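Local structure of oxalate--CoA ligase (Arabidopsis thaliana, 5IE2) at residues E310-T315 against G402-V407; V191-A196 against V341-A346; L282-S287 against N324-E329. The protein belongs to the ANL superfamily of AMP-binding enzymes and binds adenosine-5'-triphosphate with the help of a large N-terminal part and a small C-terminal domain. One frame throughout, in Å; residues are numbered along the deposited sequence.

Overall arrangement
Along the chain, helix 184-198 comes first; its partner, the turn that opens 341-346, follows 145 residues later, and interaction 2 closes this loop. Nested within it is interaction 3, in which the strand at 282-287 meets the loop 324-329. Interaction 1 starts inside both, at 310-315, and ends beyond them at 402-407, so it crosses each. Strands 284-287 and 308-314 are neighbours in one mixed sheet, where Ser287 O lies 2.9 Å from Ala311 N. Interaction 1 ties that sheet to the antiparallel sheet containing strands 344-348 and 404-409, and at this junction Leu404 packs on Met345 of interaction 2. ATP lies at interaction 1.

Interaction 1 of 3, residues E310-T315 against G402-V407; sequences EAYAMT and GYLHLV. With ATP (adenosine-5'-triphosphate), chain C.
Tyr312 and Leu406 meet by side chains alone, their CA atoms 9.0 Å apart. The methyl CD1 of Leu406 sits over one face of the Tyr312 ring, 4.0 Å from its centroid and 28° off the normal, a CH-pi contact. The same methyl also lies against one face of the adenine, 3.6 Å from ATP C2, and so touches both groups. Leu404 adds the other apolar touch: its CD2 comes obliquely to the ring, 3.6 Å from Tyr312 CD2.

A chi1 of 163° sets the tyrosine ring opposite the backbone N and beside the carbonyl carbon, which carries it out of strand 308-314 to meet strand 404-409. The nucleotide lies along the ring's rim, with C2' of the ribose in the ring plane and N7 of the adenine near it. Beyond the ring, Tyr312 OH is hydrogen-bonded to Asp394 OD2, while OD1 of this aspartate bonds ATP, so the phenol probably helps position a residue that itself holds the nucleotide.

The strand carrying Tyr312 also reads the polar edge of the adenine. N6 donates to Ala311 O at 2.9 Å and to Glu310 OE2 at 3.1 Å, two acceptors that together should fix the amino group. Glu310 OE2 also accepts from Leu292 N, which steadies the carboxylate. Farther along, Thr315 N donates to ATP O1A over 2.9 Å with a nearly straight angle of 168°, and Met314 CB packs 3.4 Å from C5'.

The end of the strand and the residue after it thus run alongside the nucleotide from amino group to alpha-phosphate. Tyr312-Ala313-Met314-Thr315 probably corresponds to the aromatic-Gly-X-Thr start of the A5 motif of ANL enzymes, with Ala313 in the glycine position, here facing two leucines of the antiparallel sheet.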
loop_
_atom_site.group_PDB
_atom_site.type_symbol
_atom_site.label_atom_id
_atom_site.label_comp_id
_atom_site.label_asym_id
_atom_site.label_seq_id
_atom_site.Cartn_x
_atom_site.Cartn_y
_atom_site.Cartn_z
ATOM N N GLU A 310 -5.034 -8.416 9.740
ATOM C CA GLU A 310 -3.772 -7.778 9.413
ATOM C C GLU A 310 -2.978 -8.575 8.381
ATOM O O GLU A 310 -2.920 -9.815 8.437
ATOM C CB GLU A 310 -2.923 -7.624 10.688
ATOM C CG GLU A 310 -1.734 -6.697 10.450
ATOM C CD GLU A 310 -0.854 -6.459 11.663
ATOM O OE1 GLU A 310 -1.027 -7.131 12.706
ATOM O OE2 GLU A 310 0.044 -5.585 11.548
ATOM N N ALA A 311 -2.414 -7.854 7.428
ATOM C CA ALA A 311 -1.593 -8.463 6.380
ATOM C C ALA A 311 -0.194 -7.821 6.402
ATOM O O ALA A 311 -0.024 -6.735 6.955
ATOM C CB ALA A 311 -2.217 -8.252 5.005
ATOM N N TYR A 312 0.755 -8.472 5.735
ATOM C CA TYR A 312 2.142 -8.021 5.589
ATOM C C TYR A 312 2.455 -7.956 4.087
ATOM O O TYR A 312 2.107 -8.868 3.342
ATOM C CB TYR A 312 3.051 -9.005 6.329
ATOM C CG TYR A 312 4.547 -9.005 6.008
ATOM C CD1 TYR A 312 5.314 -7.842 6.131
ATOM C CD2 TYR A 312 5.193 -10.201 5.737
ATOM C CE1 TYR A 312 6.738 -7.859 5.910
ATOM C CE2 TYR A 312 6.578 -10.242 5.542
ATOM C CZ TYR A 312 7.330 -9.083 5.607
ATOM O OH TYR A 312 8.682 -9.157 5.376
ATOM N N ALA A 313 3.025 -6.839 3.649
ATOM C CA ALA A 313 3.173 -6.580 2.216
ATOM C C ALA A 313 4.342 -5.659 1.917
ATOM O O ALA A 313 4.794 -4.978 2.791
ATOM C CB ALA A 313 1.884 -5.948 1.642
ATOM N N MET A 314 4.838 -5.673 0.678
ATOM C CA MET A 314 5.906 -4.738 0.316
ATOM C C MET A 314 5.911 -4.543 -1.186
ATOM O O MET A 314 5.384 -5.361 -1.949
ATOM C CB MET A 314 7.273 -5.252 0.837
ATOM C CG MET A 314 7.815 -6.500 0.100
ATOM S SD MET A 314 9.237 -7.179 1.015
ATOM C CE MET A 314 10.368 -5.785 1.200
ATOM N N THR A 315 6.494 -3.435 -1.629
ATOM C CA THR A 315 6.473 -3.109 -3.037
ATOM C C THR A 315 7.107 -4.239 -3.868
ATOM O O THR A 315 6.615 -4.548 -4.925
ATOM C CB THR A 315 7.255 -1.780 -3.296
ATOM O OG1 THR A 315 6.656 -0.741 -2.525
ATOM C CG2 THR A 315 7.188 -1.380 -4.752
ATOM N N GLY A 402 2.110 -21.715 12.079
ATOM C CA GLY A 402 2.563 -21.180 10.810
ATOM C C GLY A 402 2.188 -19.720 10.606
ATOM O O GLY A 402 2.226 -19.209 9.474
ATOM N N TYR A 403 1.815 -19.036 11.693
ATOM C CA TYR A 403 1.526 -17.601 11.603
ATOM C C TYR A 403 2.811 -16.792 11.808
ATOM O O TYR A 403 3.569 -17.081 12.713
ATOM C CB TYR A 403 0.496 -17.167 12.669
ATOM C CG TYR A 403 -0.926 -17.507 12.349
ATOM C CD1 TYR A 403 -1.897 -16.494 12.295
ATOM C CD2 TYR A 403 -1.320 -18.828 12.131
ATOM C CE1 TYR A 403 -3.239 -16.778 11.996
ATOM C CE2 TYR A 403 -2.673 -19.129 11.840
ATOM C CZ TYR A 403 -3.616 -18.108 11.804
ATOM O OH TYR A 403 -4.947 -18.400 11.498
ATOM N N LEU A 404 3.029 -15.768 10.982
ATOM C CA LEU A 404 4.225 -14.954 11.060
ATOM C C LEU A 404 4.022 -13.815 12.068
ATOM O O LEU A 404 2.989 -13.160 12.084
ATOM C CB LEU A 404 4.582 -14.410 9.660
ATOM C CG LEU A 404 5.701 -13.382 9.488
ATOM C CD1 LEU A 404 7.026 -13.999 9.923
ATOM C CD2 LEU A 404 5.762 -12.918 8.028
ATOM N N HIS A 405 5.056 -13.594 12.873
ATOM C CA HIS A 405 5.128 -12.490 13.803
ATOM C C HIS A 405 6.339 -11.658 13.469
ATOM O O HIS A 405 7.450 -12.174 13.532
ATOM C CB HIS A 405 5.262 -12.985 15.252
ATOM C CG HIS A 405 4.134 -13.860 15.695
ATOM N ND1 HIS A 405 3.147 -13.415 16.556
ATOM C CD2 HIS A 405 3.822 -15.143 15.387
ATOM C CE1 HIS A 405 2.265 -14.386 16.744
ATOM N NE2 HIS A 405 2.667 -15.451 16.066
ATOM N N LEU A 406 6.141 -10.388 13.129
ATOM C CA LEU A 406 7.276 -9.514 12.785
ATOM C C LEU A 406 7.912 -8.853 13.998
ATOM O O LEU A 406 7.234 -8.410 14.932
ATOM C CB LEU A 406 6.815 -8.444 11.802
ATOM C CG LEU A 406 6.421 -9.020 10.447
ATOM C CD1 LEU A 406 5.671 -7.902 9.692
ATOM C CD2 LEU A 406 7.589 -9.547 9.638
ATOM N N VAL A 407 9.233 -8.787 13.998
ATOM C CA VAL A 407 9.981 -8.177 15.092
ATOM C C VAL A 407 10.403 -6.787 14.644
ATOM O O VAL A 407 10.401 -5.830 15.437
ATOM C CB VAL A 407 11.221 -9.060 15.480
ATOM C CG1 VAL A 407 12.040 -8.423 16.565
ATOM C CG2 VAL A 407 10.750 -10.415 15.921
HETATM P PG ATP C . 12.224 1.271 1.742
HETATM O O1G ATP C . 13.067 1.142 3.011
HETATM O O2G ATP C . 12.670 2.374 0.850
HETATM O O3G ATP C . 12.128 -0.062 1.002
HETATM P PB ATP C . 9.616 0.638 2.807
HETATM O O1B ATP C . 8.718 1.341 3.801
HETATM O O2B ATP C . 10.346 -0.603 3.179
HETATM O O3B ATP C . 10.704 1.687 2.166
HETATM P PA ATP C . 7.262 -0.415 1.367
HETATM O O1A ATP C . 7.454 -1.482 0.297
HETATM O O2A ATP C . 6.243 0.640 1.178
HETATM O O3A ATP C . 8.671 0.359 1.501
HETATM O "O5'" ATP C . 7.105 -1.141 2.785
HETATM C "C5'" ATP C . 7.255 -2.568 2.992
HETATM C "C4'" ATP C . 7.720 -2.743 4.448
HETATM O "O4'" ATP C . 6.644 -2.375 5.332
HETATM C "C3'" ATP C . 7.945 -4.178 4.811
HETATM O "O3'" ATP C . 9.242 -4.586 4.379
HETATM C "C2'" ATP C . 7.817 -4.172 6.320
HETATM O "O2'" ATP C . 9.000 -3.591 6.889
HETATM C "C1'" ATP C . 6.729 -3.155 6.510
HETATM N N9 ATP C . 5.400 -3.775 6.726
HETATM C C8 ATP C . 4.446 -4.042 5.825
HETATM N N7 ATP C . 3.365 -4.591 6.461
HETATM C C5 ATP C . 3.669 -4.635 7.799
HETATM C C6 ATP C . 2.968 -5.075 9.027
HETATM N N6 ATP C . 1.676 -5.538 8.951
HETATM N N1 ATP C . 3.639 -4.936 10.194
HETATM C C2 ATP C . 4.893 -4.432 10.258
HETATM N N3 ATP C . 5.600 -4.015 9.176
HETATM C C4 ATP C . 5.005 -4.101 7.952
#

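Interaction 2 of 3, residues V191-A196 against V341-A346; sequences VKNIKA and VGQEMA
Helix 184-198 passes close to the turn at Val341-Gly342, with the CA atoms of Asn193 and Gly342 5.8 Å apart. In this ANL-family fold the turn links strand 339-340, the last of a mixed sheet, to strand 344-348 of the antiparallel sheet, and the helix packs beside the link at the protein surface. Asn193 carries the contact. Its CB lies against Val341 CG1 at 3.8 Å, and that methyl also comes 3.3 Å from the helix carbonyl Asn193 O. Gly342, at a positive phi of 69°, offers a bare CA to Asn193 OD1, 3.5 Å away. The turn is braced internally: CG of Gln343 stands between its backbone N and carbonyl carbon (chi1 59°), which folds the side chain back so that NE2 donates to Val341 O at 3.0 Å in a nearly straight bond of 170°. This NE2 also bonds Leu320 O of strand 319-323, and OE1 accepts from Asn369 ND2. Between the segments the polar tie is indirect: one water accepts from Asn193 ND2 at 3.1 Å and donates to Gly342 O at 2.7 Å.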
loop_
_atom_site.group_PDB
_atom_site.type_symbol
_atom_site.label_atom_id
_atom_site.label_comp_id
_atom_site.label_asym_id
_atom_site.label_seq_id
_atom_site.Cartn_x
_atom_site.Cartn_y
_atom_site.Cartn_z
ATOM N N VAL A 191 -3.138 -10.089 -7.512
ATOM C CA VAL A 191 -4.595 -9.963 -7.556
ATOM C C VAL A 191 -5.265 -11.322 -7.218
ATOM O O VAL A 191 -6.186 -11.385 -6.388
ATOM C CB VAL A 191 -5.042 -9.408 -8.939
ATOM C CG1 VAL A 191 -6.538 -9.733 -9.221
ATOM C CG2 VAL A 191 -4.767 -7.865 -8.991
ATOM N N LYS A 192 -4.793 -12.412 -7.823
ATOM C CA LYS A 192 -5.312 -13.725 -7.438
ATOM C C LYS A 192 -5.110 -14.057 -5.961
ATOM O O LYS A 192 -6.010 -14.623 -5.326
ATOM C CB LYS A 192 -4.661 -14.833 -8.306
ATOM C CG LYS A 192 -5.283 -14.760 -9.692
ATOM C CD LYS A 192 -4.709 -15.823 -10.656
ATOM C CE LYS A 192 -3.196 -15.588 -10.935
ATOM N NZ LYS A 192 -2.627 -16.637 -11.842
ATOM N N ASN A 193 -3.934 -13.735 -5.419
ATOM C CA ASN A 193 -3.679 -13.994 -3.990
ATOM C C ASN A 193 -4.633 -13.231 -3.024
ATOM O O ASN A 193 -5.169 -13.802 -2.073
ATOM C CB ASN A 193 -2.242 -13.597 -3.641
ATOM C CG ASN A 193 -1.209 -14.484 -4.318
ATOM O OD1 ASN A 193 -1.479 -15.646 -4.722
ATOM N ND2 ASN A 193 -0.008 -13.958 -4.403
ATOM N N ILE A 194 -4.791 -11.951 -3.314
ATOM C CA ILE A 194 -5.623 -11.068 -2.493
ATOM C C ILE A 194 -7.087 -11.499 -2.619
ATOM O O ILE A 194 -7.768 -11.706 -1.617
ATOM C CB ILE A 194 -5.426 -9.574 -2.918
ATOM C CG1 ILE A 194 -3.960 -9.168 -2.660
ATOM C CG2 ILE A 194 -6.460 -8.641 -2.178
ATOM C CD1 ILE A 194 -3.531 -7.835 -3.366
ATOM N N LYS A 195 -7.540 -11.756 -3.843
ATOM C CA LYS A 195 -8.908 -12.236 -3.996
ATOM C C LYS A 195 -9.133 -13.557 -3.266
ATOM O O LYS A 195 -10.199 -13.785 -2.674
ATOM C CB LYS A 195 -9.214 -12.528 -5.480
ATOM C CG LYS A 195 -9.418 -11.358 -6.315
ATOM C CD LYS A 195 -10.081 -11.846 -7.654
ATOM C CE LYS A 195 -9.318 -12.973 -8.286
ATOM N NZ LYS A 195 -9.969 -13.489 -9.490
ATOM N N ALA A 196 -8.121 -14.428 -3.299
ATOM C CA ALA A 196 -8.297 -15.733 -2.707
ATOM C C ALA A 196 -8.389 -15.644 -1.196
ATOM O O ALA A 196 -9.327 -16.245 -0.589
ATOM C CB ALA A 196 -7.142 -16.737 -3.150
ATOM N N VAL A 341 0.501 -16.229 1.470
ATOM C CA VAL A 341 -0.609 -16.458 0.538
ATOM C C VAL A 341 -0.017 -16.610 -0.870
ATOM O O VAL A 341 0.511 -15.658 -1.402
ATOM C CB VAL A 341 -1.635 -15.299 0.560
ATOM C CG1 VAL A 341 -2.828 -15.538 -0.473
ATOM C CG2 VAL A 341 -2.193 -15.096 1.963
ATOM N N GLY A 342 -0.103 -17.814 -1.443
ATOM C CA GLY A 342 0.260 -18.022 -2.836
ATOM C C GLY A 342 1.746 -17.891 -3.158
ATOM O O GLY A 342 2.100 -17.679 -4.298
ATOM N N GLN A 343 2.599 -17.980 -2.138
ATOM C CA GLN A 343 4.033 -17.882 -2.306
ATOM C C GLN A 343 4.711 -18.577 -1.174
ATOM O O GLN A 343 4.098 -18.833 -0.137
ATOM C CB GLN A 343 4.492 -16.435 -2.375
ATOM C CG GLN A 343 4.109 -15.640 -1.081
ATOM C CD GLN A 343 3.994 -14.137 -1.371
ATOM O OE1 GLN A 343 4.993 -13.421 -1.346
ATOM N NE2 GLN A 343 2.775 -13.669 -1.672
ATOM N N GLU A 344 5.983 -18.928 -1.386
ATOM C CA GLU A 344 6.794 -19.503 -0.339
ATOM C C GLU A 344 7.396 -18.463 0.553
ATOM O O GLU A 344 7.748 -17.374 0.111
ATOM C CB GLU A 344 7.932 -20.328 -0.952
ATOM C CG GLU A 344 7.428 -21.490 -1.768
ATOM C CD GLU A 344 8.577 -22.247 -2.418
ATOM O OE1 GLU A 344 9.192 -23.042 -1.705
ATOM O OE2 GLU A 344 8.824 -22.031 -3.617
ATOM N N MET A 345 7.560 -18.834 1.805
ATOM C CA MET A 345 8.149 -17.917 2.763
ATOM C C MET A 345 8.967 -18.734 3.769
ATOM O O MET A 345 8.547 -19.820 4.206
ATOM C CB MET A 345 7.050 -17.133 3.477
ATOM C CG MET A 345 7.607 -16.120 4.411
ATOM S SD MET A 345 6.212 -15.244 5.208
ATOM C CE MET A 345 5.245 -14.701 3.728
ATOM N N ALA A 346 10.131 -18.229 4.150
ATOM C CA ALA A 346 10.992 -18.970 5.059
ATOM C C ALA A 346 11.723 -17.995 5.962
ATOM O O ALA A 346 11.894 -16.854 5.596
ATOM C CB ALA A 346 11.952 -19.767 4.284
HETATM O O HOH W 1 2.318 -15.395 -5.768
#

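Interaction 3 of 3, residues L282-S287 against N324-E329; sequences LRFIRS and NPLPEE
Leu326 supplies the apolar side of this contact, with its two methyls meeting Arg283 and Phe284. CD2 lies 4.1 Å from Phe284 CD2, meeting the ring obliquely, while CD1 comes to the edge of the Arg283 guanidinium, 3.8 Å from NH1 and near its plane. CG of Leu326 stands beside its backbone N (chi1 -62°), and from there the branch end nears Arg283 and Phe284 although its CB does not head that way.

Within 282-287, the neighbours Arg283 and Phe284 meet edge to face. Phe284 CE2 stands 3.6 Å above one face of the Arg283 guanidinium, offset toward the rim, and CZ of that arginine lies in the plane of the phenyl ring. The cation therefore meets the rim of the ring and is not over its face. Bends at chi2 and chi3 of Arg283 bring its end round to this position beside the next residue.

Polar and charged partners hold the ends. NH2 of Arg283 makes a salt bridge to Asp204 and bonds Tyr198 O. NH1 donates to a water at 2.9 Å, which lies in the guanidinium plane and reaches Glu328 OE1 only weakly, at 3.4 Å. Glu329 N donates to Leu326 O at 2.8 Å, closing a type I turn over Pro327-Glu328, and Glu328 and Glu329 both form salt bridges with Lys199.

In the mixed sheet, strand 284-287 lies between strands 256-259 and 308-314; Phe284 and Leu326 both rest on Leu309 of the latter, so the loop between strands 319-323 and 339-340 folds over the sheet near the end of helix 184-198.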
loop_
_atom_site.group_PDB
_atom_site.type_symbol
_atom_site.label_atom_id
_atom_site.label_comp_id
_atom_site.label_asym_id
_atom_site.label_seq_id
_atom_site.Cartn_x
_atom_site.Cartn_y
_atom_site.Cartn_z
ATOM N N LEU A 282 -19.768 -4.874 7.840
ATOM C CA LEU A 282 -18.715 -5.263 6.867
ATOM C C LEU A 282 -18.329 -6.731 7.069
ATOM O O LEU A 282 -18.414 -7.257 8.190
ATOM C CB LEU A 282 -17.495 -4.376 7.069
ATOM C CG LEU A 282 -17.769 -2.899 6.957
ATOM C CD1 LEU A 282 -16.468 -2.060 7.233
ATOM C CD2 LEU A 282 -18.375 -2.549 5.566
ATOM N N ARG A 283 -17.891 -7.386 6.002
ATOM C CA ARG A 283 -17.326 -8.710 6.081
ATOM C C ARG A 283 -16.015 -8.706 6.878
ATOM O O ARG A 283 -15.762 -9.609 7.674
ATOM C CB ARG A 283 -17.051 -9.277 4.666
ATOM C CG ARG A 283 -18.251 -9.724 3.913
ATOM C CD ARG A 283 -17.875 -10.986 3.037
ATOM N NE ARG A 283 -16.988 -10.639 1.970
ATOM C CZ ARG A 283 -15.783 -11.171 1.770
ATOM N NH1 ARG A 283 -15.265 -12.103 2.587
ATOM N NH2 ARG A 283 -15.108 -10.773 0.717
ATOM N N PHE A 284 -15.192 -7.698 6.651
ATOM C CA PHE A 284 -13.909 -7.576 7.364
ATOM C C PHE A 284 -13.345 -6.189 7.154
ATOM O O PHE A 284 -13.755 -5.433 6.258
ATOM C CB PHE A 284 -12.864 -8.640 6.897
ATOM C CG PHE A 284 -12.428 -8.467 5.461
ATOM C CD1 PHE A 284 -11.279 -7.753 5.128
ATOM C CD2 PHE A 284 -13.192 -9.003 4.434
ATOM C CE1 PHE A 284 -10.897 -7.613 3.794
ATOM C CE2 PHE A 284 -12.814 -8.875 3.114
ATOM C CZ PHE A 284 -11.674 -8.175 2.780
ATOM N N ILE A 285 -12.368 -5.858 7.983
ATOM C CA ILE A 285 -11.617 -4.624 7.851
ATOM C C ILE A 285 -10.169 -5.075 7.762
ATOM O O ILE A 285 -9.779 -5.929 8.525
ATOM C CB ILE A 285 -11.832 -3.682 9.063
ATOM C CG1 ILE A 285 -13.256 -3.070 8.983
ATOM C CG2 ILE A 285 -10.743 -2.531 9.082
ATOM C CD1 ILE A 285 -13.640 -2.348 10.343
ATOM N N ARG A 286 -9.416 -4.527 6.812
ATOM C CA ARG A 286 -8.043 -4.964 6.640
ATOM C C ARG A 286 -7.034 -3.880 7.036
ATOM O O ARG A 286 -7.290 -2.675 6.842
ATOM C CB ARG A 286 -7.857 -5.398 5.171
ATOM C CG ARG A 286 -6.421 -5.918 4.853
ATOM C CD ARG A 286 -6.405 -6.283 3.363
ATOM N NE ARG A 286 -5.105 -6.842 2.960
ATOM C CZ ARG A 286 -4.146 -6.184 2.303
ATOM N NH1 ARG A 286 -4.255 -4.882 1.975
ATOM N NH2 ARG A 286 -3.038 -6.848 1.968
ATOM N N SER A 287 -5.878 -4.315 7.597
ATOM C CA SER A 287 -4.799 -3.391 7.893
ATOM C C SER A 287 -3.499 -3.938 7.307
ATOM O O SER A 287 -3.328 -5.126 7.307
ATOM C CB SER A 287 -4.673 -3.205 9.427
ATOM O OG SER A 287 -3.643 -2.260 9.773
ATOM N N ASN A 324 -3.595 -12.688 7.888
ATOM C CA ASN A 324 -4.549 -13.431 8.677
ATOM C C ASN A 324 -5.713 -13.801 7.773
ATOM O O ASN A 324 -6.071 -13.040 6.861
ATOM C CB ASN A 324 -5.027 -12.593 9.885
ATOM C CG ASN A 324 -3.968 -12.494 10.959
ATOM O OD1 ASN A 324 -3.847 -13.378 11.807
ATOM N ND2 ASN A 324 -3.178 -11.410 10.930
ATOM N N PRO A 325 -6.287 -14.977 7.990
ATOM C CA PRO A 325 -7.371 -15.519 7.162
ATOM C C PRO A 325 -8.715 -14.970 7.609
ATOM O O PRO A 325 -8.815 -14.385 8.715
ATOM C CB PRO A 325 -7.278 -17.034 7.428
ATOM C CG PRO A 325 -6.886 -17.053 8.924
ATOM C CD PRO A 325 -5.895 -15.897 9.070
ATOM N N LEU A 326 -9.738 -15.184 6.783
ATOM C CA LEU A 326 -11.153 -14.942 7.182
ATOM C C LEU A 326 -11.494 -15.850 8.351
ATOM O O LEU A 326 -10.967 -16.939 8.453
ATOM C CB LEU A 326 -12.122 -15.230 5.996
ATOM C CG LEU A 326 -11.966 -14.367 4.740
ATOM C CD1 LEU A 326 -12.836 -14.863 3.648
ATOM C CD2 LEU A 326 -12.403 -12.946 5.076
ATOM N N PRO A 327 -12.400 -15.407 9.248
ATOM C CA PRO A 327 -12.791 -16.212 10.419
ATOM C C PRO A 327 -13.290 -17.600 10.037
ATOM O O PRO A 327 -13.049 -18.568 10.773
ATOM C CB PRO A 327 -13.900 -15.379 11.055
ATOM C CG PRO A 327 -13.536 -13.954 10.735
ATOM C CD PRO A 327 -12.923 -14.028 9.306
ATOM N N GLU A 328 -13.951 -17.723 8.887
ATOM C CA GLU A 328 -14.467 -19.027 8.476
ATOM C C GLU A 328 -13.330 -19.980 8.132
ATOM O O GLU A 328 -13.543 -21.180 8.113
ATOM C CB GLU A 328 -15.429 -18.890 7.287
ATOM C CG GLU A 328 -14.740 -18.548 5.962
ATOM C CD GLU A 328 -15.616 -17.718 5.017
ATOM O OE1 GLU A 328 -16.087 -16.637 5.438
ATOM O OE2 GLU A 328 -15.814 -18.126 3.847
ATOM N N GLU A 329 -12.124 -19.457 7.893
ATOM C CA GLU A 329 -10.979 -20.307 7.562
ATOM C C GLU A 329 -10.024 -20.510 8.735
ATOM O O GLU A 329 -9.301 -21.502 8.756
ATOM C CB GLU A 329 -10.181 -19.747 6.359
ATOM C CG GLU A 329 -10.942 -19.796 5.022
ATOM C CD GLU A 329 -11.316 -21.232 4.583
ATOM O OE1 GLU A 329 -10.561 -22.193 4.882
ATOM O OE2 GLU A 329 -12.399 -21.391 3.965
HETATM O O HOH W 2 -16.408 -13.280 5.007
#